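Local coordinates for protein phytanoyl-CoA dioxygenase (Streptomyces malaysiense, PDB 6ZYL) that catalyses the beta-hydroxylation of thioholgamide as the non-heme monooxygenase ThoJ, and probably uses iron and 2-oxoglutarate, at residues 54-57 and 58-62; 76-79 and 80-83; 202-205 and 206-210; 275-278 and 279-282; 284-287 and 288-292. All blocks are in the same frame, centred on the assembly; numbering follows the deposited sequence.

Contact 1. Residues 54-57 and 58-62; sequences AECQ and TYLRA
Thr-58, Tyr-59, Leu-60 and Arg-61 donate their backbone N-H groups to the carbonyl oxygens of Ala-54, Glu-55, Cys-56 and Gln-57 in turn, the repeating i to i+4 bond of an alpha helix, here the middle of helix 46-66. The shortest of the four runs from Tyr-59 N to Glu-55 O, 2.9 Å, and the longest from Arg-61 N to Gln-57 O, 3.2 Å.

The apolar contacts lie on the inward side. Cys-56 carries its sulfur anti to the backbone N (chi1 168°), which brings SG alongside Leu-60 CD1 at 4.1 Å; both side chains also rest on Leu-114 of strand 107-117. The ring of Tyr-59 leads away from the helix, its edge passing Cys-56 O with CD2 3.7 Å from that oxygen. Beyond the helix its hydroxyl bonds to Ala-74 O, and its ring meets Trp-85 edge-to-face.

Polar contacts mark the outer side. Arg-61, bent at chi3 (-69°), folds back along the helix so that one guanidinium face lies over the Gln-57 carbonyl, with NH1 3.6 Å from Gln-57 O. A water in the guanidinium plane accepts from Arg-61 NH2 at 2.9 Å and is bonded to Thr-58 OG1 at 3.0 Å. The same water donates to Ala-54 O at 2.8 Å, giving that carbonyl a second donor beside Thr-58 N.

Contact 2. Residues 76-79 and 80-83; sequences FPKI and HLVA
Ile-79 O grips two backbone N-H groups of the following turn. The N-H of Ala-83, the N-cap residue of helix 84-90, approaches nearly along the C=O axis, Ala-83 N lying 3.0 Å from Ile-79 O, whereas Val-82 N lies above the carbonyl plane, 3.1 Å from the same oxygen. With Leu-81 N also donating to Lys-78 O, these bonds wind the segment into a compact turn before the helix. Packing is close here: Ile-79 CG2 meets Ala-83 CB at 4.0 Å, and Lys-78 CB lies 3.8 Å from Leu-81 CD1.

Lys-78, bent at chi2 (-78°), runs alongside both His-80 and Leu-81, its CD 4.0 Å from His-80 CE1, and Leu-81 CG sits over one face of the imidazole, offset toward the rim. Farther along, direct contact gives way to a single bridging water. Lys-78 NZ and His-80 NE2 stand 5.1 Å apart. The water, at the ring edge in the imidazole plane, is 2.8 Å from His-80 NE2 and accepts from Lys-78 NZ. His-80 ND1 bonds to Thr-112 OG1, so the ring is held at both nitrogens. A leucine in place of His-80 would probably leave that water and the Thr-112 hydroxyl each short of a partner inside a buried site.

Lys-78 NZ also forms a salt bridge with Glu-264 and bonds to Trp-110 O. Such company, despite Arg-286 close by, is consistent with a buried ammonium whose charge is compensated.

Contact 3. Residues 202-205 and 206-210; sequences VLLD and AGQCS
Asp-205 to Gln-208 form a type II beta turn, across which the directions of 202-205 and 206-210 differ by 145°. The turn closes with Gln-208 N bonded to Asp-205 O at 2.9 Å. Gly-207 takes a positive phi of 103°, where a CB would be jammed against the Ala-206 carbonyl oxygen; the backbone itself calls for glycine.

Gln-208 adds a second bond over the turn. Extended beyond CG, its side chain runs beside that of Asp-205 and puts OE1 2.8 Å from Asp-205 N, with the donor tilted 33° from the amide plane. The Gln-208 amide and the Asp-205 carboxylate lie side by side with nearly parallel planes. On the buried side, Leu-204 CD1 lies 3.9 Å from Ser-210 N, and Val-202 CG1 presses on Ser-210 CB at 3.6 Å. Ser-210 OG is bonded to Tyr-162 OH.

The turn leads from strand 200-201 of the four-stranded sheet into strand 209-212 of the seven-stranded one, consistent with the double-stranded beta-helix core of this family. Leu-204 packs on Trp-147 and Ala-149 of strand 143-149 and on Pro-40 of strand 37-41, while Ala-206 touches Ala-49 of helix 46-66.

Contact 4. Residues 275-278 and 279-282; sequences ALND and FYSA
Tyr-280 and Leu-276, one turn apart in helix 273-295, are in side-chain contact across the two segments. The Tyr-280 ring folds back over the preceding turn, with CG set anti to the carbonyl carbon (chi1 -58°). Leu-276 O thereby sits over one face of the Tyr-280 ring, offset toward the rim, 3.2 Å from Tyr-280 CG. The same oxygen accepts the Tyr-280 backbone N-H, with Tyr-280 N 2.9 Å from Leu-276 O and the bond nearly straight (173°), so the oxygen is bonded by the main chain and covered by the ring of the same residue. Farther round, CE2 of Tyr-280 meets CB of Leu-276 at 4.2 Å. Cutting Tyr-280 back to an alanine would remove this lid and is likely to leave Leu-276 CB and the Leu-276 carbonyl oxygen without the ring that covers them.

Phe-279 behaves differently. Its CB is tight against the turn, 3.1 Å from Ala-275 O, which also takes the Phe-279 N-H, with Phe-279 N 2.8 Å from Ala-275 O; the ring itself swings off the helix (chi1 174°). Tyr-280 CD1 lies near the plane of that ring, at its edge. The remaining alpha-helical rungs run from Ser-281 N to Asn-277 O and from Ala-282 N to Asp-278 O.

Asp-278 forms a salt bridge with Arg-265. Phe-279 and Leu-276 pack on Leu-70 of helix 68-72, Phe-279 also meets Val-82, and Ala-282 touches Leu-81 in the loop before helix 84-90.

Contact 5. Residues 284-287 and 288-292; sequences TRRQ and KRINQ
Gln-287 O lies over one face of the Asn-291 amide, with Asn-291 CG only 3.0 Å from that oxygen. Asn-291 ND2 is 3.2 Å from Gln-287 O, but its angle is too poor for a hydrogen bond; the oxygen's donor is Asn-291 N, at 2.8 Å. The amide of Gln-287 in turn has Ile-290 CG1 above its plane, displaced to the OE1 side at 4.1 Å from Gln-287 OE1. The chain bends at chi2 (-47°) to carry it there, where Phe-76 and Pro-77 also touch it. The guanidinium of Arg-286 makes a cation-pi contact with Trp-110, bonds to Trp-110 O and forms a salt bridge with Asp-248.

Four i to i+4 bonds of the alpha helix 273-295 join the segments, the one from Arg-289 N to Arg-285 O, 3.3 Å, being weak. The helix has one side turned into the protein, where Arg-286 and Arg-289 are buried, and another where Thr-284, Lys-288 and Asn-291 are exposed. Ile-290 CG1 meets Arg-286 CD at a slant, 4.1 Å away, against the aliphatic part of the arginine.

On the exposed side the extended Lys-288 runs back alongside Thr-284, its CE 3.9 Å from Thr-284 CG2. Within the protein, Arg-289 NH1 stands 5.0 Å from Arg-286 NE; both guanidinium groups share the carboxylate of Asp-248, and Arg-289 NH2 bonds to Gly-135 O.

How the contacts relate
Contact 2 is the buried hub: its loop packs against helix 46-66 of contact 1 and against helix 273-295, which carries contacts 4 and 5. Tyr-59 CD1 reaches Ala-83 CB at 3.8 Å, Val-82 CG1 meets Phe-279 CB at 3.3 Å, and Pro-77 CG lies 3.6 Å from Gln-287 OE1. Contacts 1, 4 and 5 are helical turns with one face outward; contact 1 adds a water bridge, contact 4 an aromatic ring over a carbonyl oxygen, and contact 5 buried arginines paired with an acid. Contact 3, largely buried at a turn leading into the main sheet, lies apart, its centre about 31 Å from those of contacts 4 and 5, and is ruled by turn geometry.

Contact 1. Residues 54-57 and 58-62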
loop_
_atom_site.group_PDB
_atom_site.type_symbol
_atom_site.label_atom_id
_atom_site.label_comp_id
_atom_site.label_asym_id
_atom_site.label_seq_id
_atom_site.Cartn_x
_atom_site.Cartn_y
_atom_site.Cartn_z
ATOM N N ALA A 54 1.690 -10.421 -14.701
ATOM C CA ALA A 54 2.383 -10.331 -15.982
ATOM C C ALA A 54 2.498 -8.882 -16.441
ATOM O O ALA A 54 3.554 -8.455 -16.922
ATOM C CB ALA A 54 1.658 -11.170 -17.034
ATOM N N GLU A 55 1.418 -8.111 -16.302
ATOM C CA GLU A 55 1.457 -6.705 -16.688
ATOM C C GLU A 55 2.388 -5.912 -15.779
ATOM O O GLU A 55 3.078 -4.994 -16.237
ATOM C CB GLU A 55 0.044 -6.124 -16.661
ATOM C CG GLU A 55 -0.898 -6.796 -17.646
ATOM C CD GLU A 55 -2.334 -6.329 -17.510
ATOM O OE1 GLU A 55 -2.583 -5.361 -16.763
ATOM O OE2 GLU A 55 -3.215 -6.934 -18.157
ATOM N N CYS A 56 2.466 -6.273 -14.521
ATOM C CA CYS A 56 3.359 -5.613 -13.615
ATOM C C CYS A 56 4.806 -5.846 -14.002
ATOM O O CYS A 56 5.581 -4.973 -13.989
ATOM C CB CYS A 56 3.094 -6.064 -12.199
ATOM S SG CYS A 56 4.281 -5.629 -10.991
ATOM N N GLN A 57 5.119 -7.065 -14.349
ATOM C CA GLN A 57 6.452 -7.443 -14.770
ATOM C C GLN A 57 6.844 -6.756 -16.090
ATOM O O GLN A 57 7.925 -6.331 -16.250
ATOM C CB GLN A 57 6.637 -8.947 -14.761
ATOM C CG GLN A 57 6.687 -9.507 -13.367
ATOM C CD GLN A 57 6.807 -11.000 -13.307
ATOM O OE1 GLN A 57 6.212 -11.698 -14.067
ATOM N NE2 GLN A 57 7.608 -11.484 -12.400
ATOM N N THR A 58 5.906 -6.635 -16.986
ATOM C CA THR A 58 6.110 -5.930 -18.211
ATOM C C THR A 58 6.401 -4.451 -17.908
ATOM O O THR A 58 7.275 -3.892 -18.445
ATOM C CB THR A 58 4.909 -6.074 -19.155
ATOM O OG1 THR A 58 4.834 -7.398 -19.631
ATOM C CG2 THR A 58 5.037 -5.161 -20.323
ATOM N N TYR A 59 5.667 -3.871 -16.993
ATOM C CA TYR A 59 5.857 -2.509 -16.595
ATOM C C TYR A 59 7.238 -2.273 -15.962
ATOM O O TYR A 59 7.871 -1.337 -16.273
ATOM C CB TYR A 59 4.732 -2.114 -15.651
ATOM C CG TYR A 59 5.057 -1.055 -14.668
ATOM C CD1 TYR A 59 4.930 0.279 -14.994
ATOM C CD2 TYR A 59 5.475 -1.363 -13.427
ATOM C CE1 TYR A 59 5.224 1.249 -14.114
ATOM C CE2 TYR A 59 5.756 -0.399 -12.529
ATOM C CZ TYR A 59 5.638 0.907 -12.884
ATOM O OH TYR A 59 5.940 1.818 -12.009
ATOM N N LEU A 60 7.675 -3.178 -15.114
ATOM C CA LEU A 60 8.933 -3.051 -14.457
ATOM C C LEU A 60 10.079 -3.076 -15.460
ATOM O O LEU A 60 10.982 -2.338 -15.337
ATOM C CB LEU A 60 9.111 -4.118 -13.399
ATOM C CG LEU A 60 8.306 -3.984 -12.117
ATOM C CD1 LEU A 60 8.400 -5.200 -11.252
ATOM C CD2 LEU A 60 8.638 -2.742 -11.341
ATOM N N ARG A 61 10.000 -3.953 -16.441
ATOM C CA ARG A 61 11.010 -4.031 -17.471
ATOM C C ARG A 61 11.043 -2.745 -18.296
ATOM O O ARG A 61 12.062 -2.244 -18.565
ATOM C CB ARG A 61 10.805 -5.221 -18.418
ATOM C CG ARG A 61 11.076 -6.581 -17.823
ATOM C CD ARG A 61 11.058 -7.696 -18.839
ATOM N NE ARG A 61 9.760 -7.966 -19.390
ATOM C CZ ARG A 61 8.848 -8.753 -18.841
ATOM N NH1 ARG A 61 9.073 -9.406 -17.733
ATOM N NH2 ARG A 61 7.722 -8.907 -19.440
ATOM N N ALA A 62 9.898 -2.230 -18.646
ATOM C CA ALA A 62 9.811 -1.043 -19.430
ATOM C C ALA A 62 10.391 0.182 -18.749
ATOM O O ALA A 62 11.172 0.853 -19.329
ATOM C CB ALA A 62 8.374 -0.787 -19.790
HETATM O O HOH W 1 5.335 -10.121 -18.362
#

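Contact 2. Residues 76-79 and 80-83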
loop_
_atom_site.group_PDB
_atom_site.type_symbol
_atom_site.label_atom_id
_atom_site.label_comp_id
_atom_site.label_asym_id
_atom_site.label_seq_id
_atom_site.Cartn_x
_atom_site.Cartn_y
_atom_site.Cartn_z
ATOM N N PHE A 76 7.044 2.930 -6.183
ATOM C CA PHE A 76 6.358 3.822 -5.257
ATOM C C PHE A 76 6.531 5.261 -5.738
ATOM O O PHE A 76 7.474 5.541 -6.478
ATOM C CB PHE A 76 6.926 3.684 -3.847
ATOM C CG PHE A 76 8.250 4.369 -3.673
ATOM C CD1 PHE A 76 9.416 3.747 -4.080
ATOM C CD2 PHE A 76 8.329 5.639 -3.122
ATOM C CE1 PHE A 76 10.638 4.368 -3.935
ATOM C CE2 PHE A 76 9.551 6.269 -2.974
ATOM C CZ PHE A 76 10.708 5.630 -3.382
ATOM N N PRO A 77 5.662 6.206 -5.348
ATOM C CA PRO A 77 4.437 6.020 -4.571
ATOM C C PRO A 77 3.168 6.252 -5.379
ATOM O O PRO A 77 2.084 6.364 -4.798
ATOM C CB PRO A 77 4.571 7.081 -3.478
ATOM C CG PRO A 77 5.281 8.238 -4.204
ATOM C CD PRO A 77 6.064 7.626 -5.381
ATOM N N LYS A 78 3.299 6.331 -6.701
ATOM C CA LYS A 78 2.184 6.711 -7.562
ATOM C C LYS A 78 2.143 5.842 -8.816
ATOM O O LYS A 78 1.959 6.327 -9.933
ATOM C CB LYS A 78 2.281 8.189 -7.941
ATOM C CG LYS A 78 2.357 9.148 -6.767
ATOM C CD LYS A 78 0.990 9.360 -6.132
ATOM C CE LYS A 78 1.077 10.313 -4.948
ATOM N NZ LYS A 78 -0.265 10.759 -4.480
ATOM N N ILE A 79 2.303 4.530 -8.641
ATOM C CA ILE A 79 2.269 3.630 -9.790
ATOM C C ILE A 79 0.957 3.793 -10.548
ATOM O O ILE A 79 0.930 3.793 -11.785
ATOM C CB ILE A 79 2.473 2.172 -9.341
ATOM C CG1 ILE A 79 3.725 2.034 -8.477
ATOM C CG2 ILE A 79 2.568 1.249 -10.554
ATOM C CD1 ILE A 79 3.859 0.671 -7.807
ATOM N N HIS A 80 -0.147 3.953 -9.817
ATOM C CA HIS A 80 -1.471 4.013 -10.420
ATOM C C HIS A 80 -1.675 5.227 -11.314
ATOM O O HIS A 80 -2.676 5.275 -12.036
ATOM C CB HIS A 80 -2.533 4.013 -9.317
ATOM C CG HIS A 80 -2.368 5.117 -8.316
ATOM N ND1 HIS A 80 -1.330 5.152 -7.410
ATOM C CD2 HIS A 80 -3.111 6.223 -8.078
ATOM C CE1 HIS A 80 -1.438 6.232 -6.659
ATOM N NE2 HIS A 80 -2.511 6.900 -7.042
ATOM N N LEU A 81 -0.775 6.205 -11.284
ATOM C CA LEU A 81 -0.919 7.381 -12.132
ATOM C C LEU A 81 -0.292 7.199 -13.511
ATOM O O LEU A 81 -0.563 8.016 -14.400
ATOM C CB LEU A 81 -0.300 8.606 -11.451
ATOM C CG LEU A 81 -0.926 9.065 -10.132
ATOM C CD1 LEU A 81 -0.323 10.404 -9.696
ATOM C CD2 LEU A 81 -2.439 9.175 -10.227
ATOM N N VAL A 82 0.511 6.163 -13.712
ATOM C CA VAL A 82 1.166 5.944 -15.007
ATOM C C VAL A 82 0.919 4.562 -15.585
ATOM O O VAL A 82 1.079 4.381 -16.809
ATOM C CB VAL A 82 2.684 6.201 -14.891
ATOM C CG1 VAL A 82 2.962 7.665 -14.615
ATOM C CG2 VAL A 82 3.294 5.314 -13.812
ATOM N N ALA A 83 0.550 3.558 -14.795
ATOM C CA ALA A 83 0.455 2.181 -15.262
ATOM C C ALA A 83 -0.998 1.727 -15.253
ATOM O O ALA A 83 -1.675 1.808 -14.221
ATOM C CB ALA A 83 1.304 1.250 -14.393
HETATM O O HOH W 2 -2.568 9.016 -5.213
#

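Contact 3. Residues 202-205 and 206-210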
loop_
_atom_site.group_PDB
_atom_site.type_symbol
_atom_site.label_atom_id
_atom_site.label_comp_id
_atom_site.label_asym_id
_atom_site.label_seq_id
_atom_site.Cartn_x
_atom_site.Cartn_y
_atom_site.Cartn_z
ATOM N N VAL A 202 0.172 -13.455 7.283
ATOM C CA VAL A 202 -0.806 -13.009 6.295
ATOM C C VAL A 202 -0.706 -13.957 5.103
ATOM O O VAL A 202 0.127 -13.775 4.214
ATOM C CB VAL A 202 -0.580 -11.552 5.889
ATOM C CG1 VAL A 202 -1.687 -11.088 4.953
ATOM C CG2 VAL A 202 -0.513 -10.668 7.126
ATOM N N LEU A 203 -1.569 -14.968 5.086
ATOM C CA LEU A 203 -1.538 -16.030 4.087
ATOM C C LEU A 203 -2.715 -15.854 3.140
ATOM O O LEU A 203 -3.874 -15.910 3.565
ATOM C CB LEU A 203 -1.580 -17.401 4.759
ATOM C CG LEU A 203 -0.500 -17.605 5.824
ATOM C CD1 LEU A 203 -0.705 -18.912 6.572
ATOM C CD2 LEU A 203 0.887 -17.554 5.193
ATOM N N LEU A 204 -2.413 -15.660 1.860
ATOM C CA LEU A 204 -3.420 -15.293 0.880
ATOM C C LEU A 204 -3.260 -16.112 -0.389
ATOM O O LEU A 204 -2.138 -16.380 -0.827
ATOM C CB LEU A 204 -3.319 -13.803 0.525
ATOM C CG LEU A 204 -3.398 -12.782 1.658
ATOM C CD1 LEU A 204 -3.000 -11.401 1.157
ATOM C CD2 LEU A 204 -4.797 -12.763 2.240
ATOM N N ASP A 205 -4.389 -16.502 -0.977
ATOM C CA ASP A 205 -4.387 -16.938 -2.364
ATOM C C ASP A 205 -4.081 -15.747 -3.265
ATOM O O ASP A 205 -4.475 -14.613 -2.979
ATOM C CB ASP A 205 -5.740 -17.535 -2.751
ATOM C CG ASP A 205 -6.020 -18.854 -2.057
ATOM O OD1 ASP A 205 -5.093 -19.426 -1.446
ATOM O OD2 ASP A 205 -7.177 -19.317 -2.127
ATOM N N ALA A 206 -3.364 -16.005 -4.358
ATOM C CA ALA A 206 -3.136 -14.964 -5.353
ATOM C C ALA A 206 -4.467 -14.355 -5.772
ATOM O O ALA A 206 -5.415 -15.071 -6.109
ATOM C CB ALA A 206 -2.408 -15.541 -6.569
ATOM N N GLY A 207 -4.544 -13.025 -5.728
ATOM C CA GLY A 207 -5.754 -12.297 -6.021
ATOM C C GLY A 207 -6.473 -11.779 -4.791
ATOM O O GLY A 207 -7.163 -10.756 -4.871
ATOM N N GLN A 208 -6.342 -12.472 -3.664
ATOM C CA GLN A 208 -6.888 -11.969 -2.418
ATOM C C GLN A 208 -6.019 -10.831 -1.891
ATOM O O GLN A 208 -4.895 -10.599 -2.351
ATOM C CB GLN A 208 -6.977 -13.084 -1.377
ATOM C CG GLN A 208 -7.848 -14.257 -1.782
ATOM C CD GLN A 208 -7.944 -15.306 -0.694
ATOM O OE1 GLN A 208 -6.940 -15.690 -0.095
ATOM N NE2 GLN A 208 -9.157 -15.771 -0.428
ATOM N N CYS A 209 -6.543 -10.119 -0.901
ATOM C CA CYS A 209 -5.802 -9.026 -0.298
ATOM C C CYS A 209 -6.055 -9.003 1.200
ATOM O O CYS A 209 -6.989 -9.625 1.709
ATOM C CB CYS A 209 -6.181 -7.677 -0.922
ATOM S SG CYS A 209 -7.836 -7.112 -0.504
ATOM N N SER A 210 -5.183 -8.287 1.899
ATOM C CA SER A 210 -5.325 -8.004 3.316
ATOM C C SER A 210 -5.468 -6.499 3.480
ATOM O O SER A 210 -4.863 -5.724 2.731
ATOM C CB SER A 210 -4.122 -8.517 4.108
ATOM O OG SER A 210 -4.274 -8.230 5.485
#

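Contact 4. Residues 275-278 and 279-282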
loop_
_atom_site.group_PDB
_atom_site.type_symbol
_atom_site.label_atom_id
_atom_site.label_comp_id
_atom_site.label_asym_id
_atom_site.label_seq_id
_atom_site.Cartn_x
_atom_site.Cartn_y
_atom_site.Cartn_z
ATOM N N ALA A 275 0.080 11.748 -18.436
ATOM C CA ALA A 275 0.199 11.010 -17.184
ATOM C C ALA A 275 1.607 11.115 -16.618
ATOM O O ALA A 275 1.787 11.244 -15.401
ATOM C CB ALA A 275 -0.184 9.545 -17.399
ATOM N N LEU A 276 2.621 11.061 -17.485
ATOM C CA LEU A 276 3.994 11.206 -17.017
ATOM C C LEU A 276 4.207 12.562 -16.359
ATOM O O LEU A 276 4.844 12.656 -15.303
ATOM C CB LEU A 276 4.969 11.026 -18.179
ATOM C CG LEU A 276 5.152 9.620 -18.746
ATOM C CD1 LEU A 276 6.119 9.669 -19.929
ATOM C CD2 LEU A 276 5.649 8.661 -17.685
ATOM N N ASN A 277 3.685 13.628 -16.972
ATOM C CA ASN A 277 3.865 14.963 -16.411
ATOM C C ASN A 277 3.181 15.086 -15.057
ATOM O O ASN A 277 3.758 15.630 -14.107
ATOM C CB ASN A 277 3.331 16.016 -17.381
ATOM C CG ASN A 277 4.124 16.074 -18.673
ATOM O OD1 ASN A 277 5.264 15.612 -18.737
ATOM N ND2 ASN A 277 3.523 16.640 -19.712
ATOM N N ASP A 278 1.946 14.589 -14.947
ATOM C CA ASP A 278 1.268 14.587 -13.656
ATOM C C ASP A 278 1.981 13.688 -12.655
ATOM O O ASP A 278 1.992 13.982 -11.454
ATOM C CB ASP A 278 -0.183 14.138 -13.822
ATOM C CG ASP A 278 -1.023 15.140 -14.587
ATOM O OD1 ASP A 278 -0.642 16.328 -14.641
ATOM O OD2 ASP A 278 -2.069 14.737 -15.137
ATOM N N PHE A 279 2.572 12.589 -13.133
ATOM C CA PHE A 279 3.330 11.693 -12.266
ATOM C C PHE A 279 4.532 12.409 -11.663
ATOM O O PHE A 279 4.721 12.410 -10.440
ATOM C CB PHE A 279 3.755 10.462 -13.076
ATOM C CG PHE A 279 4.663 9.521 -12.342
ATOM C CD1 PHE A 279 4.144 8.510 -11.551
ATOM C CD2 PHE A 279 6.038 9.632 -12.463
ATOM C CE1 PHE A 279 4.981 7.636 -10.882
ATOM C CE2 PHE A 279 6.880 8.764 -11.796
ATOM C CZ PHE A 279 6.351 7.763 -11.007
ATOM N N TYR A 280 5.354 13.039 -12.507
ATOM C CA TYR A 280 6.491 13.802 -12.004
ATOM C C TYR A 280 6.046 14.812 -10.953
ATOM O O TYR A 280 6.671 14.951 -9.896
ATOM C CB TYR A 280 7.196 14.519 -13.157
ATOM C CG TYR A 280 7.698 13.612 -14.253
ATOM C CD1 TYR A 280 8.153 12.330 -13.970
ATOM C CD2 TYR A 280 7.723 14.039 -15.574
ATOM C CE1 TYR A 280 8.616 11.499 -14.973
ATOM C CE2 TYR A 280 8.184 13.214 -16.583
ATOM C CZ TYR A 280 8.630 11.945 -16.277
ATOM O OH TYR A 280 9.089 11.120 -17.279
ATOM N N SER A 281 4.958 15.531 -11.234
ATOM C CA SER A 281 4.474 16.543 -10.301
ATOM C C SER A 281 4.007 15.908 -8.996
ATOM O O SER A 281 4.333 16.389 -7.904
ATOM C CB SER A 281 3.342 17.342 -10.951
ATOM O OG SER A 281 2.917 18.401 -10.112
ATOM N N ALA A 282 3.242 14.819 -9.090
ATOM C CA ALA A 282 2.681 14.211 -7.887
ATOM C C ALA A 282 3.761 13.553 -7.038
ATOM O O ALA A 282 3.723 13.635 -5.804
ATOM C CB ALA A 282 1.605 13.194 -8.268
#

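Contact 5. Residues 284-287 and 288-292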
loop_
_atom_site.group_PDB
_atom_site.type_symbol
_atom_site.label_atom_id
_atom_site.label_comp_id
_atom_site.label_asym_id
_atom_site.label_seq_id
_atom_site.Cartn_x
_atom_site.Cartn_y
_atom_site.Cartn_z
ATOM N N THR A 284 7.066 14.315 -7.022
ATOM C CA THR A 284 7.859 15.397 -6.448
ATOM C C THR A 284 7.169 15.974 -5.217
ATOM O O THR A 284 7.797 16.186 -4.176
ATOM C CB THR A 284 8.092 16.493 -7.490
ATOM O OG1 THR A 284 8.853 15.973 -8.587
ATOM C CG2 THR A 284 8.834 17.670 -6.869
ATOM N N ARG A 285 5.864 16.231 -5.329
ATOM C CA ARG A 285 5.095 16.747 -4.201
ATOM C C ARG A 285 5.165 15.798 -3.013
ATOM O O ARG A 285 5.391 16.224 -1.874
ATOM C CB ARG A 285 3.648 16.964 -4.642
ATOM C CG ARG A 285 2.695 17.460 -3.575
ATOM C CD ARG A 285 1.277 17.578 -4.156
ATOM N NE ARG A 285 1.241 18.484 -5.302
ATOM C CZ ARG A 285 0.918 18.128 -6.542
ATOM N NH1 ARG A 285 0.583 16.876 -6.821
ATOM N NH2 ARG A 285 0.928 19.034 -7.509
ATOM N N ARG A 286 4.979 14.501 -3.260
ATOM C CA ARG A 286 4.957 13.545 -2.158
ATOM C C ARG A 286 6.330 13.408 -1.514
ATOM O O ARG A 286 6.444 13.395 -0.284
ATOM C CB ARG A 286 4.466 12.184 -2.653
ATOM C CG ARG A 286 4.521 11.089 -1.596
ATOM C CD ARG A 286 3.667 11.437 -0.381
ATOM N NE ARG A 286 2.296 11.771 -0.761
ATOM C CZ ARG A 286 1.384 10.880 -1.134
ATOM N NH1 ARG A 286 1.691 9.590 -1.171
ATOM N NH2 ARG A 286 0.163 11.278 -1.468
ATOM N N GLN A 287 7.384 13.291 -2.325
ATOM C CA GLN A 287 8.714 13.095 -1.759
ATOM C C GLN A 287 9.175 14.315 -0.973
ATOM O O GLN A 287 9.929 14.175 -0.004
ATOM C CB GLN A 287 9.708 12.753 -2.869
ATOM C CG GLN A 287 9.427 11.410 -3.545
ATOM C CD GLN A 287 9.177 10.280 -2.552
ATOM O OE1 GLN A 287 8.059 9.772 -2.437
ATOM N NE2 GLN A 287 10.214 9.890 -1.824
ATOM N N LYS A 288 8.733 15.515 -1.359
ATOM C CA LYS A 288 8.976 16.680 -0.517
ATOM C C LYS A 288 8.374 16.475 0.867
ATOM O O LYS A 288 9.013 16.771 1.884
ATOM C CB LYS A 288 8.396 17.937 -1.164
ATOM C CG LYS A 288 9.248 18.536 -2.272
ATOM C CD LYS A 288 8.506 19.679 -2.959
ATOM C CE LYS A 288 9.339 20.310 -4.061
ATOM N NZ LYS A 288 8.549 21.288 -4.862
ATOM N N ARG A 289 7.142 15.959 0.920
ATOM C CA ARG A 289 6.507 15.657 2.198
ATOM C C ARG A 289 7.301 14.610 2.968
ATOM O O ARG A 289 7.624 14.798 4.147
ATOM C CB ARG A 289 5.075 15.167 1.968
ATOM C CG ARG A 289 4.118 16.185 1.368
ATOM C CD ARG A 289 2.688 15.958 1.891
ATOM N NE ARG A 289 2.655 16.065 3.346
ATOM C CZ ARG A 289 2.223 15.113 4.166
ATOM N NH1 ARG A 289 1.748 13.971 3.685
ATOM N NH2 ARG A 289 2.261 15.311 5.476
ATOM N N ILE A 290 7.620 13.489 2.315
ATOM C CA ILE A 290 8.358 12.418 2.979
ATOM C C ILE A 290 9.688 12.942 3.507
ATOM O O ILE A 290 10.051 12.713 4.666
ATOM C CB ILE A 290 8.571 11.234 2.020
ATOM C CG1 ILE A 290 7.233 10.696 1.503
ATOM C CG2 ILE A 290 9.374 10.134 2.708
ATOM C CD1 ILE A 290 6.269 10.263 2.587
ATOM N N ASN A 291 10.442 13.642 2.652
ATOM C CA ASN A 291 11.706 14.230 3.084
ATOM C C ASN A 291 11.514 15.057 4.347
ATOM O O ASN A 291 12.374 15.064 5.236
ATOM C CB ASN A 291 12.290 15.104 1.971
ATOM C CG ASN A 291 12.834 14.295 0.814
ATOM O OD1 ASN A 291 13.076 13.096 0.938
ATOM N ND2 ASN A 291 13.034 14.953 -0.325
ATOM N N GLN A 292 10.371 15.740 4.451
ATOM C CA GLN A 292 10.136 16.652 5.564
ATOM C C GLN A 292 9.844 15.886 6.849
ATOM O O GLN A 292 10.398 16.200 7.910
ATOM C CB GLN A 292 8.979 17.595 5.217
ATOM C CG GLN A 292 8.975 18.906 5.973
ATOM C CD GLN A 292 9.983 19.896 5.433
ATOM O OE1 GLN A 292 10.857 20.369 6.161
ATOM N NE2 GLN A 292 9.862 20.226 4.152
#